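Local coordinates for hypothetical protein (Trypanosoma cruzi, PDB 1YZV) that is of unknown function but belongs to the isochorismatase family of alpha/beta proteins and may be a ribonuclease, at residues K14-C19 against T58-Y63; N47-L52 against V114-E119; A141-G146 against Q198-R203; G167-T172 against L177-K182. All blocks are in the same frame, centred on the assembly; numbering follows the deposited sequence.

Interaction 1: K14-C19 against T58-Y63; sequences KHYGSC and TAHSVY
The rings of Tyr16 and His60 form an edge-to-face pair, the edge of the tyrosine directed at the face of the imidazole, with centroids 5.2 Å apart and planes at 62°. Contact is made by one corner of the phenol: Tyr16 CD1 comes to 3.7 Å from His60 CD2, above that face and shifted toward its rim. The opposite face of the imidazole is covered by the methyl of the preceding residue, Ala59, so the ring is held between an aromatic edge and a methyl group. In His60, chi1 of -56° swings the imidazole beside the backbone N, and chi2 of -60° then turns ND1 toward the backbone at 16-17, where Gly17 CA lies 3.9 Å from it. One water lies 2.8 Å from Tyr16 O and 2.7 Å from His60 O, placed to bridge the two carbonyls, though it has more acceptors around it than protons. A second donates to Tyr16 O and lies in the imidazole plane, 2.8 Å from His60 ND1. The phenol OH is hydrogen-bonded to Asp186. The chemistry thus joins the loop before strand 20-26 to the turn leading into strand 61-68 by aromatic contact and water, with Tyr16 O in reach of both waters.

Interaction 2: N47-L52 against V114-E119; sequences NRFAGL and VLWGFE
Aromatic contact dominates where Phe49, on helix 39-56, meets Trp116 on strand 110-118. The two rings make an edge-to-face pair: the edge of the phenylalanine points at the face of the six-membered ring of the indole, with centroids 4.8 Å apart and planes at 60°. Phe49 CD2 does the touching, 3.5 Å from Trp116 CZ3 and just as near CE3, while Phe49 CB packs at 4.0 Å from Trp116 CH2. With its CG placed between backbone N and carbonyl carbon (chi1 75°), Trp116 lays the indole back along the strand toward Val114, so that its six-membered ring presents a face to the Phe49 edge.

The second kind of interaction is CH-pi. Val114 CG1 sits over one face of the Phe49 ring, 3.9 Å from its centroid and 27° off the normal, nearest to the CE2-CZ side; its closest approach, to Phe49 CZ, is 3.6 Å. This methyl lies anti to the valine backbone N.

No hydrogen bond crosses the contact, and all three side chains are buried. Phe23 and Leu177 add further apolar cover to Phe49. Packing of a helix on a central parallel sheet, here through Val114 and Trp116, is typical of the layered alpha/beta core of the isochorismatase fold.

Interaction 3: A141-G146 against Q198-R203; sequences AVDGCG and QTHPIR. With SO4 (sulfate ion), chain B.
Two overlapping type I turns, Ala141 to Gly144 and Val142 to Cys145, bend the chain sharply and bring Asp143 to face His200, 8.9 Å away between CA atoms, in the irregular segment after helix 189-197. One hydrogen bond joins the two: His200 NE2 donates to Asp143 OD2 at 2.7 Å, nearly straight at 163°. The carboxylate oxygen uses its anti lone pair and lies in the imidazole plane, although the carboxylate itself is turned 53° from that ring. Asp143 OD2 has a second partner in Ser173 OG, at the start of helix 173-181.

At the other nitrogen, His200 ND1 donates to sulfate O1 at 3.0 Å, and His200 N reaches the same oxygen at 3.0 Å, so backbone and side chain grip it together. The histidine torsion (chi1 -71°) keeps CG beside the backbone N and allows this two-pronged hold. Both ring nitrogens donate, and the rotation of the imidazole is fixed by in-plane partners at each of them. The ring also meets Phe44 of helix 39-56. The sulfate probably comes from the crystallisation liquor. Overall this is a histidine-carboxylate pair that ties the C-terminal tail to the corner of a sheet strand in an alpha/beta fold.

Interaction 4: G167-T172 against L177-K182; sequences GCYIST and LMQLLK
Tyr169, Ser171 and Gln179 carry this contact, in which a single glutamine amide on helix 173-181 is held at both its ends by strand 168-171. Following the strand, Tyr169 comes first. Its OH donates to Gln179 OE1 at a short 2.5 Å, with the donor lying out of the carbonyl plane. The oxygen lies at the edge of the phenol, near the ring plane, and ring and amide are turned 27° from each other; the two side chains arrive from opposite directions. The same hydroxyl is also hydrogen-bonded to the backbone N of Leu13, which helps fix the phenol at the sheet edge.

Two residues on, Ser171 projects from the same side of the strand. Its OG, anti to the backbone N, accepts a weak bond from Gln179 NE2 at 3.1 Å, bent to 133°. The amide nitrogen has a further partner in Ser175 OG, one turn earlier on the helix. Gln179 spans the gap because its chain is extended beyond CG (chi2 167°), which carries the amide out from the helix to the strand. The strand ends at Ser171, and Thr172 follows as the N-cap residue of the helix, its OG1 bonded to Asp152 of the second subunit.

On the helix, Lys182 NZ folds back to donate to Gln179 O at 2.6 Å, and is also bonded to Leu13 O, near the C-terminal end, where Lys182 takes positive phi. Here one of the two outermost strands of the chain's parallel sheet passes directly into the helix that packs back against it, a strand-to-helix connection of the alpha/beta fold, lying at a subunit interface.

Overall arrangement
All four contacts reach the one parallel sheet, whose strands run in the order 87-91, 61-68, 20-26, 110-118, 137-146, 168-171. Interactions 1 and 2 interleave along the chain, and interaction 4 is nested within the loop closed by interaction 3. Interaction 2 lies deepest, about 4 Å from the chain's centre, and touches all the others; its centre is about 10 Å from that of interaction 3. Interactions 1 and 3 do not meet, with centres about 23 Å apart. Leu52 and Leu177 link interactions 2 and 4, and a probable bond between Tyr16 N and Leu180 O ties interaction 1 to helix 173-181, so helices and sheet are held together around interaction 2. Interactions 3 and 4 touch the second subunit.

Interaction 1: K14-C19 against T58-Y63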
loop_
_atom_site.group_PDB
_atom_site.type_symbol
_atom_site.label_atom_id
_atom_site.label_comp_id
_atom_site.label_asym_id
_atom_site.label_seq_id
_atom_site.Cartn_x
_atom_site.Cartn_y
_atom_site.Cartn_z
ATOM N N LYS A 14 22.376 -1.546 -6.251
ATOM C CA LYS A 14 23.381 -1.546 -7.309
ATOM C C LYS A 14 24.098 -2.897 -7.316
ATOM O O LYS A 14 24.084 -3.673 -6.310
ATOM C CB LYS A 14 24.409 -0.439 -7.076
ATOM C CG LYS A 14 23.830 0.985 -7.222
ATOM C CD LYS A 14 24.888 2.073 -7.068
ATOM C CE LYS A 14 24.292 3.467 -7.276
ATOM N NZ LYS A 14 25.243 4.567 -6.884
ATOM N N HIS A 15 24.719 -3.176 -8.454
ATOM C CA HIS A 15 25.538 -4.344 -8.621
ATOM C C HIS A 15 26.652 -4.312 -7.583
ATOM O O HIS A 15 27.174 -3.223 -7.250
ATOM C CB HIS A 15 26.132 -4.377 -10.039
ATOM C CG HIS A 15 26.818 -5.655 -10.354
ATOM N ND1 HIS A 15 28.100 -5.935 -9.918
ATOM C CD2 HIS A 15 26.391 -6.759 -11.007
ATOM C CE1 HIS A 15 28.426 -7.160 -10.290
ATOM N NE2 HIS A 15 27.386 -7.699 -10.907
ATOM N N TYR A 16 26.988 -5.496 -7.062
ATOM C CA TYR A 16 27.917 -5.598 -5.973
ATOM C C TYR A 16 29.260 -4.931 -6.217
ATOM O O TYR A 16 29.928 -4.532 -5.237
ATOM C CB TYR A 16 28.138 -7.045 -5.525
ATOM C CG TYR A 16 28.805 -7.954 -6.533
ATOM C CD1 TYR A 16 30.191 -7.961 -6.692
ATOM C CD2 TYR A 16 28.055 -8.850 -7.285
ATOM C CE1 TYR A 16 30.822 -8.786 -7.639
ATOM C CE2 TYR A 16 28.668 -9.717 -8.197
ATOM C CZ TYR A 16 30.076 -9.715 -8.335
ATOM O OH TYR A 16 30.668 -10.540 -9.287
ATOM N N GLY A 17 29.695 -4.832 -7.473
ATOM C CA GLY A 17 30.954 -4.129 -7.739
ATOM C C GLY A 17 30.880 -2.609 -7.766
ATOM O O GLY A 17 31.885 -1.925 -7.831
ATOM N N SER A 18 29.679 -2.071 -7.831
ATOM C CA SER A 18 29.467 -0.647 -7.923
ATOM C C SER A 18 29.798 0.099 -6.605
ATOM O O SER A 18 30.110 1.274 -6.576
ATOM C CB SER A 18 27.990 -0.446 -8.308
ATOM O OG SER A 18 27.763 0.805 -8.882
ATOM N N CYS A 19 29.539 -0.559 -5.498
ATOM C CA CYS A 19 29.692 0.021 -4.186
ATOM C C CYS A 19 29.786 -1.153 -3.246
ATOM O O CYS A 19 29.557 -2.299 -3.656
ATOM C CB CYS A 19 28.506 0.909 -3.851
ATOM S SG CYS A 19 26.862 0.066 -3.800
ATOM N N THR A 58 35.503 -9.595 0.728
ATOM C CA THR A 58 35.609 -8.369 1.552
ATOM C C THR A 58 35.765 -7.135 0.738
ATOM O O THR A 58 35.481 -6.052 1.211
ATOM C CB THR A 58 36.783 -8.430 2.564
ATOM O OG1 THR A 58 37.995 -8.792 1.896
ATOM C CG2 THR A 58 36.467 -9.462 3.628
ATOM N N ALA A 59 36.112 -7.287 -0.529
ATOM C CA ALA A 59 36.071 -6.139 -1.439
ATOM C C ALA A 59 34.683 -5.547 -1.572
ATOM O O ALA A 59 34.544 -4.358 -1.765
ATOM C CB ALA A 59 36.604 -6.530 -2.814
ATOM N N HIS A 60 33.644 -6.363 -1.418
ATOM C CA HIS A 60 32.308 -5.928 -1.797
ATOM C C HIS A 60 31.257 -6.052 -0.699
ATOM O O HIS A 60 30.134 -5.558 -0.865
ATOM C CB HIS A 60 31.864 -6.731 -2.994
ATOM C CG HIS A 60 32.806 -6.644 -4.158
ATOM N ND1 HIS A 60 33.121 -5.447 -4.772
ATOM C CD2 HIS A 60 33.411 -7.612 -4.884
ATOM C CE1 HIS A 60 33.958 -5.682 -5.770
ATOM N NE2 HIS A 60 34.117 -6.989 -5.889
ATOM N N SER A 61 31.614 -6.695 0.410
ATOM C CA SER A 61 30.625 -7.058 1.421
ATOM C C SER A 61 31.219 -6.998 2.808
ATOM O O SER A 61 32.347 -7.480 3.006
ATOM C CB SER A 61 30.062 -8.471 1.121
ATOM O OG SER A 61 29.065 -8.833 2.057
ATOM N N VAL A 62 30.403 -6.513 3.766
ATOM C CA VAL A 62 30.682 -6.551 5.187
ATOM C C VAL A 62 29.452 -7.094 5.910
ATOM O O VAL A 62 28.326 -6.855 5.488
ATOM C CB VAL A 62 31.125 -5.162 5.736
ATOM C CG1 VAL A 62 30.071 -4.129 5.537
ATOM C CG2 VAL A 62 31.557 -5.254 7.219
ATOM N N TYR A 63 29.681 -7.970 6.888
ATOM C CA TYR A 63 28.595 -8.654 7.618
ATOM C C TYR A 63 28.661 -8.225 9.086
ATOM O O TYR A 63 29.610 -8.589 9.812
ATOM C CB TYR A 63 28.774 -10.181 7.470
ATOM C CG TYR A 63 27.554 -11.031 7.724
ATOM C CD1 TYR A 63 27.131 -11.319 9.034
ATOM C CD2 TYR A 63 26.800 -11.536 6.672
ATOM C CE1 TYR A 63 25.995 -12.058 9.281
ATOM C CE2 TYR A 63 25.660 -12.319 6.926
ATOM C CZ TYR A 63 25.293 -12.598 8.242
ATOM O OH TYR A 63 24.179 -13.366 8.497
HETATM O O HOH W 1 28.501 -4.798 -2.891
HETATM O O HOH W 2 32.090 -2.991 -3.998
#

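Interaction 2: N47-L52 against V114-E119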
loop_
_atom_site.group_PDB
_atom_site.type_symbol
_atom_site.label_atom_id
_atom_site.label_comp_id
_atom_site.label_asym_id
_atom_site.label_seq_id
_atom_site.Cartn_x
_atom_site.Cartn_y
_atom_site.Cartn_z
ATOM N N ASN A 47 21.775 -17.168 7.118
ATOM C CA ASN A 47 22.651 -18.122 6.451
ATOM C C ASN A 47 22.811 -17.938 4.944
ATOM O O ASN A 47 23.912 -18.034 4.397
ATOM C CB ASN A 47 22.204 -19.543 6.770
ATOM C CG ASN A 47 22.590 -19.970 8.171
ATOM O OD1 ASN A 47 23.578 -19.475 8.720
ATOM N ND2 ASN A 47 21.749 -20.815 8.803
ATOM N N ARG A 48 21.724 -17.554 4.290
ATOM C CA ARG A 48 21.768 -17.250 2.881
ATOM C C ARG A 48 22.672 -16.050 2.605
ATOM O O ARG A 48 23.504 -16.054 1.673
ATOM C CB ARG A 48 20.334 -16.976 2.395
ATOM C CG ARG A 48 20.259 -16.411 1.018
ATOM C CD ARG A 48 18.834 -16.429 0.509
ATOM N NE ARG A 48 18.415 -17.761 0.100
ATOM C CZ ARG A 48 17.224 -18.032 -0.433
ATOM N NH1 ARG A 48 16.316 -17.051 -0.601
ATOM N NH2 ARG A 48 16.982 -19.252 -0.900
ATOM N N PHE A 49 22.464 -14.983 3.366
ATOM C CA PHE A 49 23.313 -13.781 3.215
ATOM C C PHE A 49 24.753 -13.986 3.680
ATOM O O PHE A 49 25.683 -13.389 3.120
ATOM C CB PHE A 49 22.694 -12.587 3.934
ATOM C CG PHE A 49 21.368 -12.113 3.327
ATOM C CD1 PHE A 49 21.195 -12.034 1.968
ATOM C CD2 PHE A 49 20.395 -11.548 4.144
ATOM C CE1 PHE A 49 20.002 -11.522 1.417
ATOM C CE2 PHE A 49 19.208 -11.049 3.623
ATOM C CZ PHE A 49 19.013 -11.031 2.256
ATOM N N ALA A 50 24.942 -14.888 4.646
ATOM C CA ALA A 50 26.307 -15.288 5.039
ATOM C C ALA A 50 27.015 -15.935 3.865
ATOM O O ALA A 50 28.145 -15.564 3.567
ATOM C CB ALA A 50 26.303 -16.213 6.267
ATOM N N GLY A 51 26.334 -16.848 3.165
ATOM C CA GLY A 51 26.885 -17.479 1.983
ATOM C C GLY A 51 27.141 -16.489 0.854
ATOM O O GLY A 51 28.178 -16.525 0.181
ATOM N N LEU A 52 26.198 -15.585 0.622
ATOM C CA LEU A 52 26.417 -14.532 -0.356
ATOM C C LEU A 52 27.642 -13.634 -0.039
ATOM O O LEU A 52 28.504 -13.392 -0.901
ATOM C CB LEU A 52 25.141 -13.692 -0.485
ATOM C CG LEU A 52 25.220 -12.574 -1.538
ATOM C CD1 LEU A 52 25.514 -13.141 -2.915
ATOM C CD2 LEU A 52 23.953 -11.738 -1.499
ATOM N N VAL A 114 21.610 -4.238 3.406
ATOM C CA VAL A 114 20.587 -5.248 3.415
ATOM C C VAL A 114 20.329 -5.576 4.881
ATOM O O VAL A 114 21.231 -6.034 5.606
ATOM C CB VAL A 114 21.039 -6.500 2.639
ATOM C CG1 VAL A 114 20.067 -7.651 2.820
ATOM C CG2 VAL A 114 21.213 -6.153 1.159
ATOM N N LEU A 115 19.086 -5.374 5.309
ATOM C CA LEU A 115 18.712 -5.400 6.738
ATOM C C LEU A 115 17.617 -6.430 7.011
ATOM O O LEU A 115 16.594 -6.469 6.315
ATOM C CB LEU A 115 18.232 -4.019 7.178
ATOM C CG LEU A 115 17.602 -3.789 8.578
ATOM C CD1 LEU A 115 18.612 -4.141 9.711
ATOM C CD2 LEU A 115 17.138 -2.300 8.698
ATOM N N TRP A 116 17.808 -7.223 8.059
ATOM C CA TRP A 116 16.790 -8.192 8.486
ATOM C C TRP A 116 17.005 -8.604 9.944
ATOM O O TRP A 116 18.017 -8.267 10.528
ATOM C CB TRP A 116 16.788 -9.445 7.565
ATOM C CG TRP A 116 17.912 -10.364 7.780
ATOM C CD1 TRP A 116 17.873 -11.505 8.552
ATOM C CD2 TRP A 116 19.312 -10.113 7.531
ATOM N NE1 TRP A 116 19.131 -12.013 8.724
ATOM C CE2 TRP A 116 20.030 -11.229 8.058
ATOM C CE3 TRP A 116 20.013 -9.179 6.752
ATOM C CZ2 TRP A 116 21.438 -11.342 7.967
ATOM C CZ3 TRP A 116 21.408 -9.306 6.653
ATOM C CH2 TRP A 116 22.103 -10.385 7.260
ATOM N N GLY A 117 15.986 -9.210 10.537
ATOM C CA GLY A 117 16.104 -9.790 11.866
ATOM C C GLY A 117 14.941 -9.459 12.774
ATOM O O GLY A 117 13.761 -9.430 12.319
ATOM N N PHE A 118 15.254 -9.390 14.068
ATOM C CA PHE A 118 14.265 -9.183 15.112
ATOM C C PHE A 118 14.487 -7.824 15.816
ATOM O O PHE A 118 15.614 -7.373 15.950
ATOM C CB PHE A 118 14.363 -10.220 16.204
ATOM C CG PHE A 118 14.334 -11.671 15.743
ATOM C CD1 PHE A 118 13.575 -12.083 14.687
ATOM C CD2 PHE A 118 14.877 -12.640 16.597
ATOM C CE1 PHE A 118 13.522 -13.450 14.358
ATOM C CE2 PHE A 118 14.836 -13.994 16.271
ATOM C CZ PHE A 118 14.197 -14.386 15.127
ATOM N N GLU A 119 13.418 -7.174 16.278
ATOM C CA GLU A 119 12.047 -7.424 15.884
ATOM C C GLU A 119 11.735 -6.362 14.823
ATOM O O GLU A 119 12.291 -5.256 14.868
ATOM C CB GLU A 119 11.087 -7.269 17.078
ATOM C CG GLU A 119 11.191 -8.387 18.090
ATOM C CD GLU A 119 10.038 -8.411 19.105
ATOM O OE1 GLU A 119 8.861 -8.600 18.743
ATOM O OE2 GLU A 119 10.333 -8.278 20.287
#

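Interaction 3: A141-G146 against Q198-R203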
loop_
_atom_site.group_PDB
_atom_site.type_symbol
_atom_site.label_atom_id
_atom_site.label_comp_id
_atom_site.label_asym_id
_atom_site.label_seq_id
_atom_site.Cartn_x
_atom_site.Cartn_y
_atom_site.Cartn_z
ATOM N N ALA A 141 14.886 -7.327 4.038
ATOM C CA ALA A 141 14.548 -8.678 3.561
ATOM C C ALA A 141 13.414 -9.192 4.409
ATOM O O ALA A 141 13.644 -9.763 5.479
ATOM C CB ALA A 141 15.751 -9.618 3.656
ATOM N N VAL A 142 12.189 -8.964 3.967
ATOM C CA VAL A 142 11.028 -9.265 4.806
ATOM C C VAL A 142 10.931 -10.716 5.272
ATOM O O VAL A 142 10.416 -11.003 6.380
ATOM C CB VAL A 142 9.681 -8.781 4.119
ATOM C CG1 VAL A 142 9.352 -9.520 2.840
ATOM C CG2 VAL A 142 8.470 -8.863 5.100
ATOM N N ASP A 143 11.359 -11.641 4.406
ATOM C CA ASP A 143 11.345 -13.085 4.708
ATOM C C ASP A 143 12.316 -13.495 5.810
ATOM O O ASP A 143 12.147 -14.572 6.383
ATOM C CB ASP A 143 11.553 -13.986 3.435
ATOM C CG ASP A 143 12.870 -13.700 2.650
ATOM O OD1 ASP A 143 13.236 -12.520 2.505
ATOM O OD2 ASP A 143 13.478 -14.664 2.075
ATOM N N GLY A 144 13.206 -12.577 6.203
ATOM C CA GLY A 144 14.141 -12.752 7.326
ATOM C C GLY A 144 13.849 -11.822 8.515
ATOM O O GLY A 144 14.700 -11.609 9.377
ATOM N N CYS A 145 12.671 -11.202 8.498
ATOM C CA CYS A 145 12.171 -10.345 9.592
ATOM C C CYS A 145 11.010 -10.966 10.332
ATOM O O CYS A 145 10.196 -11.692 9.752
ATOM C CB CYS A 145 11.746 -8.950 9.066
ATOM S SG CYS A 145 13.059 -7.970 8.435
ATOM N N GLY A 146 10.921 -10.657 11.628
ATOM C CA GLY A 146 9.843 -11.143 12.433
ATOM C C GLY A 146 9.659 -10.359 13.697
ATOM O O GLY A 146 10.631 -9.708 14.184
ATOM N N GLN A 198 18.115 -23.697 -2.130
ATOM C CA GLN A 198 17.730 -24.086 -0.789
ATOM C C GLN A 198 16.333 -23.561 -0.513
ATOM O O GLN A 198 15.952 -22.557 -1.076
ATOM C CB GLN A 198 18.743 -23.557 0.209
ATOM C CG GLN A 198 20.113 -24.042 -0.083
ATOM C CD GLN A 198 21.151 -23.563 0.897
ATOM O OE1 GLN A 198 21.514 -22.397 0.915
ATOM N NE2 GLN A 198 21.720 -24.492 1.641
ATOM N N THR A 199 15.543 -24.281 0.295
ATOM C CA THR A 199 14.129 -23.925 0.516
ATOM C C THR A 199 13.928 -23.376 1.923
ATOM O O THR A 199 14.521 -23.879 2.882
ATOM C CB THR A 199 13.232 -25.200 0.265
ATOM O OG1 THR A 199 13.790 -26.272 0.994
ATOM C CG2 THR A 199 13.299 -25.628 -1.169
ATOM N N HIS A 200 13.108 -22.336 2.079
ATOM C CA HIS A 200 12.872 -21.774 3.420
ATOM C C HIS A 200 12.304 -22.889 4.276
ATOM O O HIS A 200 11.423 -23.609 3.822
ATOM C CB HIS A 200 11.845 -20.633 3.397
ATOM C CG HIS A 200 12.328 -19.369 2.766
ATOM N ND1 HIS A 200 12.476 -19.223 1.397
ATOM C CD2 HIS A 200 12.695 -18.182 3.315
ATOM C CE1 HIS A 200 12.887 -17.993 1.135
ATOM N NE2 HIS A 200 12.994 -17.332 2.275
ATOM N N PRO A 201 12.651 -22.924 5.563
ATOM C CA PRO A 201 11.995 -23.934 6.407
ATOM C C PRO A 201 10.490 -23.761 6.556
ATOM O O PRO A 201 9.791 -24.729 6.848
ATOM C CB PRO A 201 12.657 -23.750 7.776
ATOM C CG PRO A 201 13.581 -22.667 7.682
ATOM C CD PRO A 201 13.744 -22.233 6.263
ATOM N N ILE A 202 10.012 -22.520 6.534
ATOM C CA ILE A 202 8.599 -22.261 6.552
ATOM C C ILE A 202 8.261 -21.561 5.231
ATOM O O ILE A 202 8.848 -20.540 4.899
ATOM C CB ILE A 202 8.206 -21.321 7.721
ATOM C CG1 ILE A 202 8.706 -21.852 9.080
ATOM C CG2 ILE A 202 6.670 -21.071 7.730
ATOM C CD1 ILE A 202 8.800 -20.734 10.141
ATOM N N ARG A 203 7.489 -22.257 4.422
ATOM C CA ARG A 203 6.804 -21.730 3.240
ATOM C C ARG A 203 6.634 -20.253 3.132
ATOM O O ARG A 203 5.885 -19.713 3.936
ATOM C CB ARG A 203 5.378 -22.260 3.337
ATOM C CG ARG A 203 4.452 -21.812 2.265
ATOM C CD ARG A 203 3.624 -20.543 2.535
ATOM N NE ARG A 203 2.785 -20.174 1.386
ATOM C CZ ARG A 203 1.918 -19.170 1.405
ATOM N NH1 ARG A 203 1.766 -18.425 2.499
ATOM N NH2 ARG A 203 1.201 -18.903 0.326
HETATM S S SO4 B . 10.636 -21.414 -0.908
HETATM O O1 SO4 B . 12.083 -21.417 -0.538
HETATM O O2 SO4 B . 10.313 -20.454 -1.996
HETATM O O3 SO4 B . 9.740 -21.017 0.220
HETATM O O4 SO4 B . 10.250 -22.759 -1.290
#

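Interaction 4: G167-T172 against L177-K182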
loop_
_atom_site.group_PDB
_atom_site.type_symbol
_atom_site.label_atom_id
_atom_site.label_comp_id
_atom_site.label_asym_id
_atom_site.label_seq_id
_atom_site.Cartn_x
_atom_site.Cartn_y
_atom_site.Cartn_z
ATOM N N GLY A 167 14.678 6.025 -0.278
ATOM C CA GLY A 167 15.751 5.058 -0.276
ATOM C C GLY A 167 15.660 3.855 0.662
ATOM O O GLY A 167 16.607 3.115 0.739
ATOM N N CYS A 168 14.485 3.575 1.235
ATOM C CA CYS A 168 14.241 2.357 1.967
ATOM C C CYS A 168 13.126 1.626 1.245
ATOM O O CYS A 168 12.066 2.191 1.032
ATOM C CB CYS A 168 13.768 2.662 3.374
ATOM S SG CYS A 168 13.177 1.228 4.294
ATOM N N TYR A 169 13.388 0.402 0.812
ATOM C CA TYR A 169 12.302 -0.462 0.358
ATOM C C TYR A 169 12.367 -1.894 0.859
ATOM O O TYR A 169 13.339 -2.324 1.512
ATOM C CB TYR A 169 12.259 -0.473 -1.134
ATOM C CG TYR A 169 13.446 -1.118 -1.744
ATOM C CD1 TYR A 169 14.544 -0.347 -2.112
ATOM C CD2 TYR A 169 13.360 -2.445 -2.266
ATOM C CE1 TYR A 169 15.624 -0.930 -2.751
ATOM C CE2 TYR A 169 14.430 -3.038 -2.907
ATOM C CZ TYR A 169 15.605 -2.296 -3.088
ATOM O OH TYR A 169 16.678 -2.832 -3.817
ATOM N N ILE A 170 11.272 -2.599 0.645
ATOM C CA ILE A 170 11.129 -3.938 1.200
ATOM C C ILE A 170 11.177 -4.923 0.058
ATOM O O ILE A 170 10.404 -4.806 -0.936
ATOM C CB ILE A 170 9.775 -4.109 1.929
ATOM C CG1 ILE A 170 9.592 -2.997 2.943
ATOM C CG2 ILE A 170 9.662 -5.515 2.511
ATOM C CD1 ILE A 170 10.449 -3.086 3.993
ATOM N N SER A 171 12.015 -5.926 0.237
ATOM C CA SER A 171 12.211 -6.972 -0.771
ATOM C C SER A 171 12.329 -8.322 -0.065
ATOM O O SER A 171 11.888 -8.473 1.087
ATOM C CB SER A 171 13.446 -6.634 -1.638
ATOM O OG SER A 171 13.510 -7.418 -2.817
ATOM N N THR A 172 12.680 -9.353 -0.825
ATOM C CA THR A 172 12.919 -10.697 -0.248
ATOM C C THR A 172 14.351 -11.106 -0.535
ATOM O O THR A 172 14.924 -10.673 -1.519
ATOM C CB THR A 172 11.937 -11.761 -0.795
ATOM O OG1 THR A 172 12.032 -11.804 -2.214
ATOM C CG2 THR A 172 10.509 -11.450 -0.382
ATOM N N LEU A 177 19.435 -11.176 -3.660
ATOM C CA LEU A 177 20.559 -11.854 -4.280
ATOM C C LEU A 177 20.692 -11.486 -5.764
ATOM O O LEU A 177 21.799 -11.161 -6.253
ATOM C CB LEU A 177 20.429 -13.377 -4.100
ATOM C CG LEU A 177 21.242 -13.995 -3.000
ATOM C CD1 LEU A 177 20.890 -13.381 -1.650
ATOM C CD2 LEU A 177 21.080 -15.513 -2.997
ATOM N N MET A 178 19.578 -11.573 -6.490
ATOM C CA MET A 178 19.570 -11.398 -7.946
ATOM C C MET A 178 19.672 -9.917 -8.348
ATOM O O MET A 178 20.251 -9.606 -9.389
ATOM C CB MET A 178 18.321 -12.071 -8.538
ATOM C CG MET A 178 18.278 -13.577 -8.275
ATOM S SD MET A 178 19.626 -14.413 -9.097
ATOM C CE MET A 178 20.934 -14.485 -7.866
ATOM N N GLN A 179 19.246 -9.015 -7.453
ATOM C CA GLN A 179 19.527 -7.565 -7.590
ATOM C C GLN A 179 21.015 -7.212 -7.552
ATOM O O GLN A 179 21.487 -6.351 -8.314
ATOM C CB GLN A 179 18.805 -6.725 -6.520
ATOM C CG GLN A 179 17.312 -6.595 -6.744
ATOM C CD GLN A 179 16.597 -6.039 -5.493
ATOM O OE1 GLN A 179 17.051 -5.077 -4.919
ATOM N NE2 GLN A 179 15.522 -6.683 -5.075
ATOM N N LEU A 180 21.750 -7.870 -6.671
ATOM C CA LEU A 180 23.175 -7.606 -6.517
ATOM C C LEU A 180 23.951 -8.156 -7.697
ATOM O O LEU A 180 25.029 -7.679 -7.946
ATOM C CB LEU A 180 23.721 -8.186 -5.218
ATOM C CG LEU A 180 23.246 -7.453 -3.985
ATOM C CD1 LEU A 180 23.348 -8.360 -2.724
ATOM C CD2 LEU A 180 24.016 -6.112 -3.831
ATOM N N LEU A 181 23.482 -9.262 -8.293
ATOM C CA LEU A 181 24.169 -9.911 -9.411
ATOM C C LEU A 181 23.816 -9.431 -10.814
ATOM O O LEU A 181 24.670 -9.496 -11.711
ATOM C CB LEU A 181 23.999 -11.425 -9.359
ATOM C CG LEU A 181 25.005 -12.213 -8.519
ATOM C CD1 LEU A 181 25.152 -11.677 -7.098
ATOM C CD2 LEU A 181 24.490 -13.570 -8.467
ATOM N N LYS A 182 22.529 -9.195 -11.064
ATOM C CA LYS A 182 22.010 -8.635 -12.335
ATOM C C LYS A 182 22.009 -9.487 -13.614
ATOM O O LYS A 182 21.197 -9.215 -14.513
ATOM C CB LYS A 182 22.597 -7.234 -12.644
ATOM C CG LYS A 182 22.363 -6.280 -11.440
ATOM C CD LYS A 182 22.076 -4.858 -11.778
ATOM C CE LYS A 182 21.732 -4.021 -10.480
ATOM N NZ LYS A 182 20.465 -4.330 -9.599
#